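Local coordinates for uncharacterized protein (Danio rerio, PDB 5HBA) that probably forms part of the trimeric globular head by which complement C1q recognises target ligands in the classical pathway of innate immunity, at residues Ser7-Glu12 with Asp26-Ala31; Ser14-Lys19 with Lys120-Val125; Gln20-Asn25 with Val104-Phe109; Val74-Cys79 with Gly92-Thr97. All coordinates share one frame; numbering follows the deposited sequence.

Overall arrangement
All four contacts lie in one C1q domain, a jelly-roll-like beta sandwich that assembles as a trimer. Along the chain interactions 1 and 2 alternate, as do 1 and 3, whereas interaction 4 falls between the halves of 2 and 3. Interactions 1 and 2 share the sheet holding strands 5-10 and 120-133, their centres about 14 Å apart. Interaction 3, its centre about 8 Å from that of interaction 2, ties the loop before strand 26-30 to strand 103-109 of the other sheet. Interaction 4 joins both sheets about 19 Å, centre to centre, from interaction 1. Residues of these two meet between subunits, not within a chain, consistent with a part in the trimer interface.

Interaction 1. Residues Ser7-Glu12 with Asp26-Ala31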
# COMPACT_ATOMS: atom_id res chain seq x y z
N SER A 7 4.69 12.77 -2.37
CA SER A 7 4.99 11.60 -3.17
C SER A 7 6.34 11.84 -3.82
O SER A 7 6.50 12.78 -4.63
CB SER A 7 3.91 11.39 -4.23
OG SER A 7 4.18 10.24 -5.00
N VAL A 8 7.32 11.02 -3.46
CA VAL A 8 8.69 11.18 -3.98
C VAL A 8 9.17 9.90 -4.67
O VAL A 8 8.84 8.79 -4.25
CB VAL A 8 9.68 11.60 -2.86
CG1 VAL A 8 9.38 13.02 -2.41
CG2 VAL A 8 9.59 10.63 -1.67
N LEU A 9 9.94 10.08 -5.74
CA LEU A 9 10.37 8.97 -6.58
C LEU A 9 11.89 8.85 -6.65
O LEU A 9 12.61 9.85 -6.76
CB LEU A 9 9.79 9.14 -8.00
CG LEU A 9 10.34 8.32 -9.17
CD1 LEU A 9 10.01 6.83 -9.05
CD2 LEU A 9 9.81 8.87 -10.49
N ARG A 10 12.38 7.62 -6.59
CA ARG A 10 13.80 7.36 -6.81
C ARG A 10 13.91 6.50 -8.05
O ARG A 10 13.42 5.38 -8.06
CB ARG A 10 14.43 6.62 -5.63
CG ARG A 10 15.93 6.35 -5.86
CD ARG A 10 16.54 5.44 -4.80
NE ARG A 10 17.93 5.15 -5.15
CZ ARG A 10 18.98 5.84 -4.69
NH1 ARG A 10 18.79 6.85 -3.84
NH2 ARG A 10 20.21 5.51 -5.07
N ASN A 11 14.54 7.05 -9.09
CA ASN A 11 14.80 6.32 -10.33
C ASN A 11 16.12 6.78 -10.91
O ASN A 11 16.18 7.76 -11.65
CB ASN A 11 13.68 6.54 -11.36
CG ASN A 11 13.80 5.62 -12.58
OD1 ASN A 11 14.36 4.53 -12.49
ND2 ASN A 11 13.27 6.06 -13.71
N GLU A 12 17.20 6.08 -10.55
CA GLU A 12 18.55 6.52 -10.88
C GLU A 12 19.54 5.36 -10.93
O GLU A 12 19.24 4.24 -10.47
CB GLU A 12 19.02 7.58 -9.86
CG GLU A 12 18.79 7.20 -8.41
CD GLU A 12 19.16 8.30 -7.43
OE1 GLU A 12 20.37 8.52 -7.21
OE2 GLU A 12 18.25 8.93 -6.84
N ASP A 26 13.20 12.73 -7.75
CA ASP A 26 12.01 13.35 -8.34
C ASP A 26 10.93 13.56 -7.30
O ASP A 26 10.53 12.62 -6.61
CB ASP A 26 11.48 12.49 -9.50
CG ASP A 26 10.51 13.25 -10.39
OD1 ASP A 26 10.01 14.32 -9.97
OD2 ASP A 26 10.26 12.78 -11.52
N LYS A 27 10.46 14.79 -7.17
CA LYS A 27 9.38 15.10 -6.23
C LYS A 27 8.07 15.27 -7.00
O LYS A 27 7.91 16.22 -7.77
CB LYS A 27 9.72 16.35 -5.40
CG LYS A 27 8.75 16.67 -4.28
CD LYS A 27 9.09 18.00 -3.59
CE LYS A 27 10.29 17.88 -2.68
NZ LYS A 27 10.18 18.76 -1.47
N LEU A 28 7.15 14.33 -6.81
CA LEU A 28 5.87 14.34 -7.51
C LEU A 28 4.88 15.30 -6.85
O LEU A 28 4.15 16.03 -7.53
CB LEU A 28 5.29 12.93 -7.57
CG LEU A 28 5.67 12.05 -8.76
CD1 LEU A 28 7.14 12.20 -9.15
CD2 LEU A 28 5.35 10.60 -8.48
N SER A 29 4.86 15.27 -5.54
CA SER A 29 4.03 16.12 -4.76
C SER A 29 4.71 16.33 -3.47
O SER A 29 5.44 15.52 -3.04
CB SER A 29 2.70 15.47 -4.51
OG SER A 29 2.02 15.34 -5.68
N ASP A 30 4.46 17.48 -2.90
CA ASP A 30 4.83 17.79 -1.53
C ASP A 30 4.11 19.03 -1.04
O ASP A 30 4.66 20.11 -1.01
CB ASP A 30 6.34 17.89 -1.38
CG ASP A 30 6.77 18.12 0.04
OD1 ASP A 30 5.96 18.18 0.91
OD2 ASP A 30 7.94 18.23 0.27
N ALA A 31 2.88 18.96 -0.60
CA ALA A 31 2.10 20.16 -0.37
C ALA A 31 2.63 21.20 0.63
O ALA A 31 2.57 22.40 0.40
CB ALA A 31 0.68 19.81 -0.02
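Strands 5-10 and 26-30 run antiparallel in a sheet of the C1q beta sandwich, and a classic beta bulge interrupts their pairing where Leu-28 and Ser-29 both face Ser-7. Ser-7 O takes two N-H groups there: Leu-28 N at 2.8 Å comes nearly along the C=O axis, while Ser-29 N at 3.1 Å lies in the carbonyl plane on a lone pair. Beyond the bulge Leu-9 N makes an almost straight bond of 2.7 Å to Asp-26 O. On one face Val-8 and Lys-27 lie side by side, CG1 of Val-8 4.1 Å from CG of Lys-27. The lysine chain bends at chi3 (-75°) and chi4, and Lys-27 NZ closes a salt bridge of 2.9 Å to the anti lone pair of Asp-30 OD2; the amine also bonds Phe-35 O. An alanine here would remove the amine and the chain beside Val-8 and would probably loosen the tie to Asp-30 and Phe-35. On the other face Leu-9 and Asp-26 cross obliquely. There Ser-29 OG bonds Val-95 O of the second subunit, and Ser-7 OG, anti to its backbone N (chi1 -179°), hydrogen-bonds Asn-127 OD1 and lies 3.7 Å from Leu-28 CD2.

Interaction 2. Residues Ser14-Lys19 with Lys120-Val125. With SO4 (sulfate ion), chain D.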
# COMPACT_ATOMS: atom_id res chain seq x y z
N SER A 14 22.55 5.39 -9.50
CA SER A 14 23.31 5.28 -8.25
C SER A 14 22.75 4.19 -7.34
O SER A 14 21.54 4.03 -7.22
CB SER A 14 23.30 6.60 -7.50
OG SER A 14 23.90 7.63 -8.27
N GLN A 15 23.65 3.46 -6.69
CA GLN A 15 23.23 2.43 -5.75
C GLN A 15 22.72 3.13 -4.51
O GLN A 15 23.17 4.23 -4.19
CB GLN A 15 24.40 1.51 -5.40
CG GLN A 15 24.93 0.72 -6.61
CD GLN A 15 26.35 0.21 -6.38
OE1 GLN A 15 27.09 0.73 -5.54
NE2 GLN A 15 26.72 -0.82 -7.13
N ALA A 16 21.75 2.52 -3.83
CA ALA A 16 21.22 3.05 -2.58
C ALA A 16 21.92 2.35 -1.41
O ALA A 16 21.75 1.15 -1.22
CB ALA A 16 19.70 2.84 -2.50
N GLN A 17 22.69 3.11 -0.65
CA GLN A 17 23.48 2.60 0.47
C GLN A 17 22.63 1.85 1.49
O GLN A 17 21.50 2.26 1.78
CB GLN A 17 24.15 3.76 1.18
CG GLN A 17 25.24 4.44 0.37
CD GLN A 17 26.47 3.58 0.23
OE1 GLN A 17 26.98 3.04 1.22
NE2 GLN A 17 26.95 3.43 -1.00
N TYR A 18 23.17 0.77 2.04
CA TYR A 18 22.52 0.07 3.15
C TYR A 18 22.59 0.91 4.42
O TYR A 18 23.58 1.63 4.66
CB TYR A 18 23.18 -1.28 3.40
CG TYR A 18 22.89 -2.33 2.34
CD1 TYR A 18 21.58 -2.70 2.04
CD2 TYR A 18 23.92 -2.98 1.67
CE1 TYR A 18 21.30 -3.68 1.08
CE2 TYR A 18 23.66 -3.96 0.71
CZ TYR A 18 22.35 -4.30 0.42
OH TYR A 18 22.08 -5.26 -0.52
N LYS A 19 21.52 0.84 5.20
CA LYS A 19 21.44 1.46 6.52
C LYS A 19 21.62 2.98 6.51
O LYS A 19 22.12 3.57 7.47
CB LYS A 19 22.41 0.78 7.51
CG LYS A 19 22.27 -0.74 7.54
CD LYS A 19 23.27 -1.38 8.51
CE LYS A 19 22.97 -1.04 9.97
NZ LYS A 19 21.68 -1.64 10.43
N LYS A 120 22.81 -1.89 -3.91
CA LYS A 120 22.30 -2.04 -5.28
C LYS A 120 21.41 -0.88 -5.66
O LYS A 120 20.94 -0.12 -4.81
CB LYS A 120 21.48 -3.32 -5.45
CG LYS A 120 21.94 -4.54 -4.70
CD LYS A 120 20.91 -5.67 -4.90
CE LYS A 120 20.70 -6.50 -3.64
NZ LYS A 120 19.48 -7.38 -3.73
N ARG A 121 21.15 -0.76 -6.96
CA ARG A 121 20.18 0.20 -7.46
C ARG A 121 18.84 -0.07 -6.82
O ARG A 121 18.51 -1.23 -6.48
CB ARG A 121 20.02 0.11 -8.98
CG ARG A 121 21.26 0.45 -9.78
CD ARG A 121 20.92 0.54 -11.28
NE ARG A 121 19.79 1.46 -11.50
CZ ARG A 121 19.28 1.76 -12.69
NH1 ARG A 121 19.78 1.24 -13.80
NH2 ARG A 121 18.25 2.60 -12.77
N LEU A 122 18.05 0.98 -6.65
CA LEU A 122 16.75 0.83 -6.01
C LEU A 122 15.72 1.77 -6.61
O LEU A 122 15.90 2.99 -6.60
CB LEU A 122 16.86 1.08 -4.50
CG LEU A 122 15.57 1.10 -3.67
CD1 LEU A 122 15.05 -0.32 -3.43
CD2 LEU A 122 15.82 1.81 -2.34
N TYR A 123 14.63 1.20 -7.12
CA TYR A 123 13.51 1.99 -7.59
C TYR A 123 12.58 2.14 -6.41
O TYR A 123 12.27 1.15 -5.74
CB TYR A 123 12.81 1.25 -8.72
CG TYR A 123 11.57 1.92 -9.26
CD1 TYR A 123 11.67 2.92 -10.23
CD2 TYR A 123 10.30 1.53 -8.85
CE1 TYR A 123 10.53 3.52 -10.76
CE2 TYR A 123 9.16 2.13 -9.36
CZ TYR A 123 9.28 3.12 -10.31
OH TYR A 123 8.16 3.71 -10.82
N ALA A 124 12.14 3.36 -6.12
CA ALA A 124 11.28 3.55 -4.95
C ALA A 124 10.31 4.71 -5.09
O ALA A 124 10.68 5.78 -5.56
CB ALA A 124 12.13 3.71 -3.67
N VAL A 125 9.05 4.47 -4.70
CA VAL A 125 8.05 5.52 -4.57
C VAL A 125 7.65 5.57 -3.09
O VAL A 125 7.27 4.55 -2.52
CB VAL A 125 6.80 5.23 -5.46
CG1 VAL A 125 5.75 6.32 -5.26
CG2 VAL A 125 7.19 5.16 -6.95
S SO4 D . 22.14 8.94 -12.11
O1 SO4 D . 21.83 10.34 -11.84
O2 SO4 D . 22.57 8.29 -10.87
O3 SO4 D . 20.95 8.24 -12.61
O4 SO4 D . 23.21 8.82 -13.10
O HOH W 1 18.94 3.54 -7.56
O HOH W 2 20.99 -1.42 -1.68
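At one end of the C1q beta sandwich, strand 15-16 lies antiparallel to the start of strand 120-133, in a short and weakly bonded pairing. Its tight part centres on Ala-16. The N-H of Ala-16 makes a nearly straight hydrogen bond of 2.9 Å to Lys-120 O, approaching from above the carbonyl plane and not along a lone pair. Its methyl group packs inward, with Ala-16 CB 3.9 Å from Leu-122 CB; CD2 of the same leucine reaches the methyl too, its CG anti to the backbone N (chi1 174°). Both side chains are buried, and Leu-122 rests in turn on Ala-56 of strand 48-59. Around this point the pairing loosens, and two waters bridge the backbones. One donates to Ser-14 O and accepts from Leu-122 N; the other donates to Ala-16 O at 2.7 Å and accepts from Lys-120 N, while lying over one face of the Tyr-18 ring, toward its rim. The solvent side carries Gln-15, whose CB and CG lie along the Lys-120 backbone, and Ser-14, whose N donates to a sulfate probably left from crystallisation. Tyr-18 and Lys-120 cross obliquely. The lysine amine is held by Arg-61 O and Glu-59 O, and Lys-120 CE, the carbon that carries it, touches OH of Tyr-18 at 3.6 Å.

Interaction 3. Residues Gln20-Asn25 with Val104-Phe109; sequences QPVTFN and VWIEPF
The loop linking strands 15-16 and 26-30, both of one sheet of the C1q beta sandwich, packs on the way against strand 103-109 of the facing sheet, with 110° between the end-to-end directions of 20-24 and 105-108. Between residues 20-25 and 104-109 one direct backbone hydrogen bond forms: Val-22 N reaches Ile-106 O at 2.7 Å, nearly straight and in the carbonyl plane. Ile-106 O also receives a CA-H contact from Pro-21 CA. A water adds a second link by donating to Val-22 O and accepting from Ile-106 N. On one side of this anchor, Pro-21 sets its CG over a face of the Trp-105 indole in a CH-pi contact, 3.9 Å from the centroid of the five-membered ring. Trp-105 NE1 appears to donate to Glu-107 OE1, although the place of that oxygen is less certain, and Tyr-41 meets the tryptophan edge-to-face. On the other side Val-22 CG2, anti to its carbonyl carbon, wedges between Ile-106 and Pro-108, 3.6 Å from Ile-106 CG1 and 3.7 Å from Pro-108 CD. Phe-24 turns its ring into the core against Val-8, Ala-124 and Phe-126, with Val-22 CG1 over one face, offset toward the rim. Ile-106, its CG1 in the crowded position (chi1 61°), reaches the edge of that ring, where Ile-106 CD1 stands 4.0 Å from Phe-24 CZ, near the ring plane.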
# COMPACT_ATOMS: atom_id res chain seq x y z
N GLN A 20 21.22 3.61 5.41
CA GLN A 20 21.12 5.06 5.30
C GLN A 20 19.77 5.35 4.68
O GLN A 20 19.23 4.51 3.94
CB GLN A 20 22.22 5.62 4.39
CG GLN A 20 23.63 5.41 4.94
CD GLN A 20 24.69 6.14 4.13
OE1 GLN A 20 24.47 6.54 2.99
NE2 GLN A 20 25.86 6.33 4.74
N PRO A 21 19.22 6.55 4.94
CA PRO A 21 17.92 6.87 4.33
C PRO A 21 17.98 6.84 2.80
O PRO A 21 18.93 7.36 2.19
CB PRO A 21 17.64 8.29 4.82
CG PRO A 21 18.35 8.36 6.14
CD PRO A 21 19.58 7.49 6.02
N VAL A 22 16.98 6.22 2.19
CA VAL A 22 16.86 6.27 0.74
C VAL A 22 16.68 7.71 0.31
O VAL A 22 15.83 8.42 0.87
CB VAL A 22 15.64 5.47 0.24
CG1 VAL A 22 15.52 5.58 -1.30
CG2 VAL A 22 15.73 4.02 0.67
N THR A 23 17.47 8.15 -0.66
CA THR A 23 17.30 9.50 -1.22
C THR A 23 16.57 9.41 -2.57
O THR A 23 16.53 8.34 -3.20
CB THR A 23 18.64 10.27 -1.32
OG1 THR A 23 19.53 9.58 -2.20
CG2 THR A 23 19.30 10.39 0.07
N PHE A 24 15.97 10.52 -3.00
CA PHE A 24 15.08 10.50 -4.17
C PHE A 24 15.48 11.59 -5.17
O PHE A 24 16.01 12.61 -4.77
CB PHE A 24 13.63 10.70 -3.70
CG PHE A 24 13.15 9.67 -2.69
CD1 PHE A 24 13.39 9.84 -1.33
CD2 PHE A 24 12.46 8.54 -3.10
CE1 PHE A 24 12.96 8.90 -0.40
CE2 PHE A 24 12.02 7.58 -2.18
CZ PHE A 24 12.28 7.76 -0.82
N ASN A 25 15.23 11.37 -6.46
CA ASN A 25 15.60 12.37 -7.46
C ASN A 25 14.42 13.02 -8.20
O ASN A 25 14.61 13.77 -9.16
CB ASN A 25 16.63 11.82 -8.47
CG ASN A 25 16.09 10.65 -9.27
OD1 ASN A 25 15.32 9.83 -8.76
ND2 ASN A 25 16.49 10.57 -10.53
N VAL A 104 10.77 10.81 9.45
CA VAL A 104 10.36 9.48 8.97
C VAL A 104 11.06 9.20 7.65
O VAL A 104 11.20 10.09 6.80
CB VAL A 104 8.82 9.38 8.80
CG1 VAL A 104 8.42 7.97 8.34
CG2 VAL A 104 8.12 9.71 10.12
N TRP A 105 11.52 7.96 7.48
CA TRP A 105 12.23 7.62 6.26
C TRP A 105 12.19 6.13 5.99
O TRP A 105 11.69 5.35 6.82
CB TRP A 105 13.68 8.13 6.32
CG TRP A 105 14.59 7.40 7.30
CD1 TRP A 105 15.50 6.43 6.97
CD2 TRP A 105 14.73 7.61 8.72
NE1 TRP A 105 16.18 6.01 8.10
CE2 TRP A 105 15.72 6.72 9.19
CE3 TRP A 105 14.10 8.45 9.65
CZ2 TRP A 105 16.10 6.64 10.53
CZ3 TRP A 105 14.48 8.37 10.99
CH2 TRP A 105 15.47 7.48 11.41
N ILE A 106 12.76 5.73 4.88
CA ILE A 106 13.06 4.38 4.57
C ILE A 106 14.51 4.19 4.31
O ILE A 106 15.21 5.03 3.89
CB ILE A 106 12.24 3.84 3.41
CG1 ILE A 106 12.50 4.62 2.11
CG2 ILE A 106 10.78 3.87 3.77
CD1 ILE A 106 11.74 4.15 0.90
N GLU A 107 14.91 2.99 4.54
CA GLU A 107 16.26 2.49 4.72
C GLU A 107 16.35 1.03 4.26
O GLU A 107 15.53 0.18 4.66
CB GLU A 107 16.71 2.71 6.17
CG GLU A 107 18.10 2.31 6.53
CD GLU A 107 18.43 2.63 7.99
OE1 GLU A 107 17.53 3.13 8.71
OE2 GLU A 107 19.57 2.38 8.41
N PRO A 108 17.22 0.77 3.31
CA PRO A 108 17.46 -0.62 2.92
C PRO A 108 18.42 -1.29 3.90
O PRO A 108 19.23 -0.61 4.54
CB PRO A 108 18.14 -0.49 1.55
CG PRO A 108 18.09 0.98 1.19
CD PRO A 108 17.98 1.72 2.48
N PHE A 109 18.31 -2.61 4.01
CA PHE A 109 19.29 -3.42 4.74
C PHE A 109 19.48 -4.78 4.05
O PHE A 109 18.68 -5.16 3.19
CB PHE A 109 18.93 -3.57 6.22
CG PHE A 109 17.66 -4.35 6.49
CD1 PHE A 109 16.41 -3.77 6.35
CD2 PHE A 109 17.73 -5.66 6.98
CE1 PHE A 109 15.25 -4.49 6.63
CE2 PHE A 109 16.57 -6.39 7.28
CZ PHE A 109 15.33 -5.81 7.10
O HOH W 3 13.69 7.87 2.87

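Interaction 4. Residues Val74-Cys79 with Gly92-Thr97; sequences VSLSFC and GGAVLT
Val-74, Leu-76 and Phe-78, alternate residues on or next to strand 75-80, point across the interior of the beta sandwich at strand 87-98, which belongs to the facing sheet. The two strand segments run roughly antiparallel, at 152°, with axes 7.7 Å apart at their closest; no hydrogen bond passes between them, and the contact is made by side chains and, at the glycines, by bare backbone. Phe-78 lies flat on the glycine backbone: Gly-92 CA sits 3.5 Å from the Phe-78 ring centroid and only 5° off its normal, a CH-pi contact over the middle of the face. The ring's tip runs on along the chain, Phe-78 CZ coming 3.5 Å from Gly-93 N. This closeness depends on Gly-92, because a CB there would point at the ring and clash with Phe-78 CD2. A leucine in place of Phe-78 would lose the flat aromatic face and would probably pack poorly against the bare Gly-92 backbone. Farther along, Leu-76 CD1 touches Ala-94 CB at 3.7 Å, branch against short side chain. Val-74 and Leu-96 meet tip to tip, Val-74 CG2 3.6 Å from Leu-96 CD2. Strand 75-80 is bonded through its backbone to strand 62-68, to which the Cys-63 to Cys-79 disulfide also ties it, while strand 87-98 pairs with strand 48-59. The third subunit adjoins both strands, with its Tyr-123 on Leu-76 and its Ser-7 on Ala-94.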
# COMPACT_ATOMS: atom_id res chain seq x y z
N VAL A 74 9.87 4.04 15.72
CA VAL A 74 9.28 3.01 14.88
C VAL A 74 10.38 2.37 14.07
O VAL A 74 11.26 3.07 13.55
CB VAL A 74 8.21 3.60 13.94
CG1 VAL A 74 7.76 2.57 12.90
CG2 VAL A 74 7.03 4.09 14.76
N SER A 75 10.34 1.05 13.97
CA SER A 75 11.23 0.32 13.07
C SER A 75 10.47 -0.90 12.54
O SER A 75 10.35 -1.91 13.23
CB SER A 75 12.50 -0.11 13.81
OG SER A 75 13.45 -0.66 12.92
N LEU A 76 9.92 -0.78 11.33
CA LEU A 76 9.15 -1.88 10.73
C LEU A 76 9.87 -2.40 9.50
O LEU A 76 10.26 -1.61 8.63
CB LEU A 76 7.74 -1.40 10.34
CG LEU A 76 6.85 -0.87 11.45
CD1 LEU A 76 5.63 -0.23 10.84
CD2 LEU A 76 6.44 -2.01 12.40
N SER A 77 10.01 -3.72 9.40
CA SER A 77 10.74 -4.35 8.30
C SER A 77 9.81 -5.01 7.28
O SER A 77 8.81 -5.64 7.64
CB SER A 77 11.72 -5.41 8.84
OG SER A 77 12.70 -4.81 9.68
N PHE A 78 10.17 -4.88 6.01
CA PHE A 78 9.41 -5.49 4.93
C PHE A 78 10.41 -6.09 3.98
O PHE A 78 11.21 -5.36 3.39
CB PHE A 78 8.55 -4.44 4.22
CG PHE A 78 7.59 -3.73 5.14
CD1 PHE A 78 6.34 -4.28 5.43
CD2 PHE A 78 7.94 -2.54 5.75
CE1 PHE A 78 5.46 -3.64 6.31
CE2 PHE A 78 7.07 -1.89 6.62
CZ PHE A 78 5.83 -2.44 6.90
N CYS A 79 10.39 -7.42 3.85
CA CYS A 79 11.41 -8.17 3.11
C CYS A 79 10.83 -9.12 2.05
O CYS A 79 9.93 -9.92 2.33
CB CYS A 79 12.24 -9.02 4.09
SG CYS A 79 13.50 -8.19 5.07
N GLY A 92 5.22 -1.46 1.93
CA GLY A 92 5.07 -1.44 3.37
C GLY A 92 4.64 -0.05 3.78
O GLY A 92 4.67 0.88 2.97
N GLY A 93 4.25 0.10 5.04
CA GLY A 93 3.80 1.39 5.51
C GLY A 93 3.04 1.27 6.80
O GLY A 93 2.79 0.16 7.29
N ALA A 94 2.66 2.42 7.37
CA ALA A 94 2.03 2.43 8.68
C ALA A 94 1.30 3.73 8.94
O ALA A 94 1.57 4.75 8.29
CB ALA A 94 3.07 2.18 9.78
N VAL A 95 0.37 3.70 9.89
CA VAL A 95 -0.21 4.92 10.45
C VAL A 95 0.57 5.30 11.71
O VAL A 95 0.63 4.53 12.68
CB VAL A 95 -1.71 4.76 10.77
CG1 VAL A 95 -2.18 5.89 11.67
CG2 VAL A 95 -2.52 4.74 9.49
N LEU A 96 1.19 6.48 11.69
CA LEU A 96 2.07 6.90 12.78
C LEU A 96 1.64 8.23 13.40
O LEU A 96 1.17 9.13 12.69
CB LEU A 96 3.50 7.05 12.26
CG LEU A 96 4.15 5.83 11.58
CD1 LEU A 96 5.55 6.20 11.07
CD2 LEU A 96 4.22 4.67 12.54
N THR A 97 1.82 8.35 14.71
CA THR A 97 1.61 9.61 15.42
C THR A 97 2.95 10.32 15.52
O THR A 97 3.91 9.74 16.05
CB THR A 97 1.10 9.35 16.86
OG1 THR A 97 -0.05 8.50 16.81
CG2 THR A 97 0.72 10.66 17.53